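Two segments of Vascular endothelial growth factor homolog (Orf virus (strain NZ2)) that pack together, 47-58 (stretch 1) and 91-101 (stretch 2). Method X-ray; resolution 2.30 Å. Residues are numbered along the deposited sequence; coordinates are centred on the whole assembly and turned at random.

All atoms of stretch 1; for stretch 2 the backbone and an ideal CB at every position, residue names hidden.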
# COMPACT_ATOMS: atom_id res chain seq x y z
N CYS B 47 -6.66 -10.07 -4.07
CA CYS B 47 -5.69 -9.22 -3.41
C CYS B 47 -6.10 -8.96 -1.97
O CYS B 47 -7.30 -8.92 -1.66
CB CYS B 47 -5.52 -7.89 -4.16
SG CYS B 47 -6.86 -6.62 -3.97
N VAL B 48 -5.11 -8.78 -1.09
CA VAL B 48 -5.37 -8.41 0.31
C VAL B 48 -4.50 -7.24 0.73
O VAL B 48 -3.43 -7.00 0.15
CB VAL B 48 -5.10 -9.58 1.29
CG1 VAL B 48 -6.22 -10.62 1.21
CG2 VAL B 48 -3.68 -10.20 1.06
N THR B 49 -4.98 -6.52 1.73
CA THR B 49 -4.19 -5.48 2.37
C THR B 49 -3.44 -6.05 3.59
O THR B 49 -4.06 -6.56 4.54
CB THR B 49 -5.08 -4.30 2.79
OG1 THR B 49 -5.84 -3.88 1.67
CG2 THR B 49 -4.25 -3.13 3.26
N LEU B 50 -2.11 -5.94 3.56
CA LEU B 50 -1.26 -6.40 4.65
C LEU B 50 -0.44 -5.26 5.20
O LEU B 50 -0.01 -4.37 4.45
CB LEU B 50 -0.31 -7.49 4.14
CG LEU B 50 -0.93 -8.78 3.62
CD1 LEU B 50 0.15 -9.71 3.11
CD2 LEU B 50 -1.72 -9.44 4.73
N MET B 51 -0.23 -5.26 6.52
CA MET B 51 0.67 -4.30 7.15
C MET B 51 2.10 -4.73 6.88
O MET B 51 2.51 -5.84 7.22
CB MET B 51 0.40 -4.20 8.64
CG MET B 51 -0.97 -3.66 8.99
SD MET B 51 -1.30 -2.06 8.22
CE MET B 51 -0.35 -0.94 9.24
N ARG B 52 2.86 -3.87 6.21
CA ARG B 52 4.23 -4.18 5.85
C ARG B 52 5.08 -2.96 6.05
O ARG B 52 4.60 -1.84 5.90
CB ARG B 52 4.31 -4.57 4.39
CG ARG B 52 3.91 -5.98 4.11
CD ARG B 52 5.13 -6.87 3.95
NE ARG B 52 4.74 -8.24 3.65
CZ ARG B 52 3.91 -8.95 4.39
NH1 ARG B 52 3.36 -8.39 5.46
NH2 ARG B 52 3.60 -10.20 4.05
N CYS B 53 6.35 -3.17 6.38
CA CYS B 53 7.26 -2.07 6.64
C CYS B 53 7.46 -1.24 5.38
O CYS B 53 7.74 -1.78 4.30
CB CYS B 53 8.59 -2.58 7.19
SG CYS B 53 8.41 -3.25 8.87
N GLY B 54 7.30 0.07 5.54
CA GLY B 54 7.37 1.01 4.43
C GLY B 54 7.72 2.40 4.92
O GLY B 54 7.57 2.70 6.11
N GLY B 55 8.17 3.24 4.00
CA GLY B 55 8.65 4.55 4.37
C GLY B 55 10.00 4.81 3.76
O GLY B 55 10.46 4.07 2.88
N CYS B 56 10.63 5.88 4.21
CA CYS B 56 11.93 6.31 3.74
C CYS B 56 12.89 6.40 4.91
O CYS B 56 12.56 6.95 5.97
CB CYS B 56 11.82 7.71 3.13
SG CYS B 56 11.38 7.66 1.42
N CYS B 57 14.10 5.88 4.71
CA CYS B 57 15.17 6.12 5.66
C CYS B 57 15.92 7.38 5.27
O CYS B 57 15.99 7.74 4.09
CB CYS B 57 16.09 4.90 5.77
SG CYS B 57 15.24 3.42 6.37
N ASN B 58 16.49 8.05 6.27
CA ASN B 58 17.19 9.31 6.07
C ASN B 58 18.54 9.18 5.35
O ASN B 58 19.28 10.16 5.23
CB ASN B 58 17.39 9.99 7.43
CG ASN B 58 17.82 9.01 8.53
OD1 ASN B 58 17.26 7.90 8.64
ND2 ASN B 58 18.80 9.40 9.33
N UNK B 91 -2.90 -18.04 6.33
CA UNK B 91 -2.08 -17.28 7.27
C UNK B 91 -1.21 -16.31 6.49
O UNK B 91 -0.71 -16.65 5.42
CB UNK B 91 -1.22 -18.21 8.13
N UNK B 92 -1.05 -15.10 7.03
CA UNK B 92 -0.27 -14.05 6.37
C UNK B 92 0.66 -13.39 7.38
O UNK B 92 0.34 -13.27 8.56
CB UNK B 92 -1.19 -13.01 5.73
N UNK B 93 1.82 -12.97 6.91
CA UNK B 93 2.77 -12.28 7.76
C UNK B 93 2.49 -10.78 7.71
O UNK B 93 2.45 -10.20 6.63
CB UNK B 93 4.21 -12.58 7.33
N UNK B 94 2.27 -10.16 8.87
CA UNK B 94 2.16 -8.70 8.99
C UNK B 94 3.35 -8.18 9.78
O UNK B 94 3.83 -8.85 10.68
CB UNK B 94 0.85 -8.29 9.66
N UNK B 95 3.81 -6.97 9.47
CA UNK B 95 4.87 -6.36 10.24
C UNK B 95 4.28 -5.47 11.32
O UNK B 95 3.39 -4.65 11.06
CB UNK B 95 5.81 -5.56 9.33
N UNK B 96 4.78 -5.63 12.55
CA UNK B 96 4.33 -4.85 13.70
C UNK B 96 5.31 -3.78 14.16
O UNK B 96 4.94 -2.84 14.86
CB UNK B 96 4.04 -5.79 14.87
N UNK B 97 6.58 -3.94 13.79
CA UNK B 97 7.61 -2.94 14.09
C UNK B 97 8.66 -2.96 13.01
O UNK B 97 8.90 -4.00 12.38
CB UNK B 97 8.25 -3.19 15.46
N UNK B 98 9.30 -1.81 12.80
CA UNK B 98 10.22 -1.64 11.68
C UNK B 98 11.37 -0.77 12.10
O UNK B 98 11.24 -0.01 13.05
CB UNK B 98 9.51 -1.04 10.46
N UNK B 99 12.47 -0.82 11.36
CA UNK B 99 13.63 -0.00 11.72
C UNK B 99 14.48 0.29 10.49
O UNK B 99 14.48 -0.46 9.52
CB UNK B 99 14.47 -0.70 12.79
N UNK B 100 15.19 1.41 10.53
CA UNK B 100 16.15 1.75 9.50
C UNK B 100 17.53 1.16 9.85
O UNK B 100 18.25 1.65 10.73
CB UNK B 100 16.23 3.27 9.33
N UNK B 101 17.86 0.08 9.14
CA UNK B 101 19.02 -0.77 9.40
C UNK B 101 19.93 -0.77 8.16
O UNK B 101 19.44 -0.67 7.04
CB UNK B 101 18.58 -2.19 9.76

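Strand 47-54 and strand 91-101 run in roughly the same direction, at 44°, and approach to 4.6 Å between axes. At position 91 the ideal CB has nothing of stretch 1 within 5.5 Å, so the contact sets no preference; the residue is Ser-91.

At 92 CA-to-CB points toward stretch 1, and the ideal CB lies 3.7 Å from Leu-50 CD2, with Val-48 beyond. An apolar side chain, aliphatic or aromatic, would suit. It is Phe-92, whose CE2 reaches Val-48 CG2 at 4.2 Å.

Position 93 points sideways, its ideal CB 4.1 Å from Arg-52 NH2. The stronger demand falls on the backbone: the carbonyl O accepts from Arg-52 NH1 at a very short 2.3 Å, and weakly from NH2 at 2.8 Å. Many side chains fit; Val-93 is deposited, and a water links its N to Arg-52 NH2, the latter bond weak.

At 94 CA-to-CB is again sideways, but the N-H of Met-51 is within reach of a longer side chain, favouring an acceptor such as Glu or Gln. Glu-94 curls back so that OE1 accepts from Met-51 N at 2.6 Å and 161°, while OE2 lies 3.1 Å from Leu-50 CD2.

Position 95 points toward stretch 1. Its N donates to Met-51 O at 2.8 Å and 170°, and its ideal CB is 3.5 Å from Cys-53 SG. Cys-53 N offers a donor nearby, so Asn, Asp or His could answer it. His-95 does so: ND1 accepts from Cys-53 N at 2.8 Å, the donor lying near the ring plane. Arg-52 NH1 lies over one ring face.

Positions 96 and 97 point away, with no stretch 1 atom within 5.5 Å of either ideal CB; long polar chains are tolerated, and both are lysine, Lys-96 and Lys-97.

At 98 the ideal CB falls 2.9 Å from Cys-53 SG, too close for a nonbonded contact but natural across a disulfide. Cys-98 SG bonds Cys-53 SG at 2.0 Å, chi3 -88°.

Position 99 points away into space free of stretch 1, leaving the choice open; Asp-99 instead forms a salt bridge within its own strand, to position 101.

At 100 the same signature recurs, the ideal CB being 3.1 Å from Cys-57 SG. Cys-100 SG bonds Cys-57 SG at 2.0 Å, chi3 -92°. Position 101 points away, its ideal CB with nothing of stretch 1 within 5.5 Å, so many side chains would do; Arg-101 completes that salt bridge, NE to Asp-99 OD2 at 2.8 Å.

Stretch 2 (91-101) SFVEHKKCDCR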
# COMPACT_ATOMS: atom_id res chain seq x y z
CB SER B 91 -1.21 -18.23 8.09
OG SER B 91 -0.44 -17.55 9.08
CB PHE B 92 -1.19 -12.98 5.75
CG PHE B 92 -2.16 -13.52 4.74
CD1 PHE B 92 -3.36 -14.11 5.16
CD2 PHE B 92 -1.87 -13.48 3.40
CE1 PHE B 92 -4.24 -14.64 4.23
CE2 PHE B 92 -2.75 -14.01 2.46
CZ PHE B 92 -3.95 -14.58 2.89
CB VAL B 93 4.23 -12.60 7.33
CG1 VAL B 93 5.22 -11.87 8.21
CG2 VAL B 93 4.48 -14.11 7.38
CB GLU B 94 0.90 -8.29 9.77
CG GLU B 94 -0.38 -8.98 9.37
CD GLU B 94 -1.23 -8.16 8.43
OE1 GLU B 94 -1.07 -6.92 8.36
OE2 GLU B 94 -2.08 -8.75 7.76
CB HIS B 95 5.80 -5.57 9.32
CG HIS B 95 6.45 -6.40 8.26
ND1 HIS B 95 6.96 -5.85 7.10
CD2 HIS B 95 6.64 -7.73 8.17
CE1 HIS B 95 7.46 -6.82 6.35
NE2 HIS B 95 7.29 -7.97 6.98
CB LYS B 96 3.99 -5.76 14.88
CG LYS B 96 2.53 -6.19 14.95
CD LYS B 96 2.17 -6.61 16.37
CE LYS B 96 0.71 -7.03 16.49
NZ LYS B 96 0.41 -7.57 17.85
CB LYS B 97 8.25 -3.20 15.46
CG LYS B 97 7.87 -2.19 16.52
CD LYS B 97 8.93 -2.11 17.60
CE LYS B 97 8.99 -0.71 18.20
NZ LYS B 97 9.79 -0.66 19.46
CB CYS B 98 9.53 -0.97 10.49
SG CYS B 98 7.96 -1.64 10.01
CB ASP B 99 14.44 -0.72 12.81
CG ASP B 99 15.24 0.24 13.68
OD1 ASP B 99 15.00 1.47 13.66
OD2 ASP B 99 16.12 -0.26 14.42
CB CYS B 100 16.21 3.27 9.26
SG CYS B 100 14.79 3.90 8.29
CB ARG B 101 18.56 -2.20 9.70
CG ARG B 101 17.63 -2.35 10.91
CD ARG B 101 18.38 -2.17 12.23
NE ARG B 101 17.54 -2.42 13.41
CZ ARG B 101 17.34 -3.61 13.96
NH1 ARG B 101 17.89 -4.71 13.45
NH2 ARG B 101 16.56 -3.71 15.04
O HOH W 1 2.33 -13.23 3.98
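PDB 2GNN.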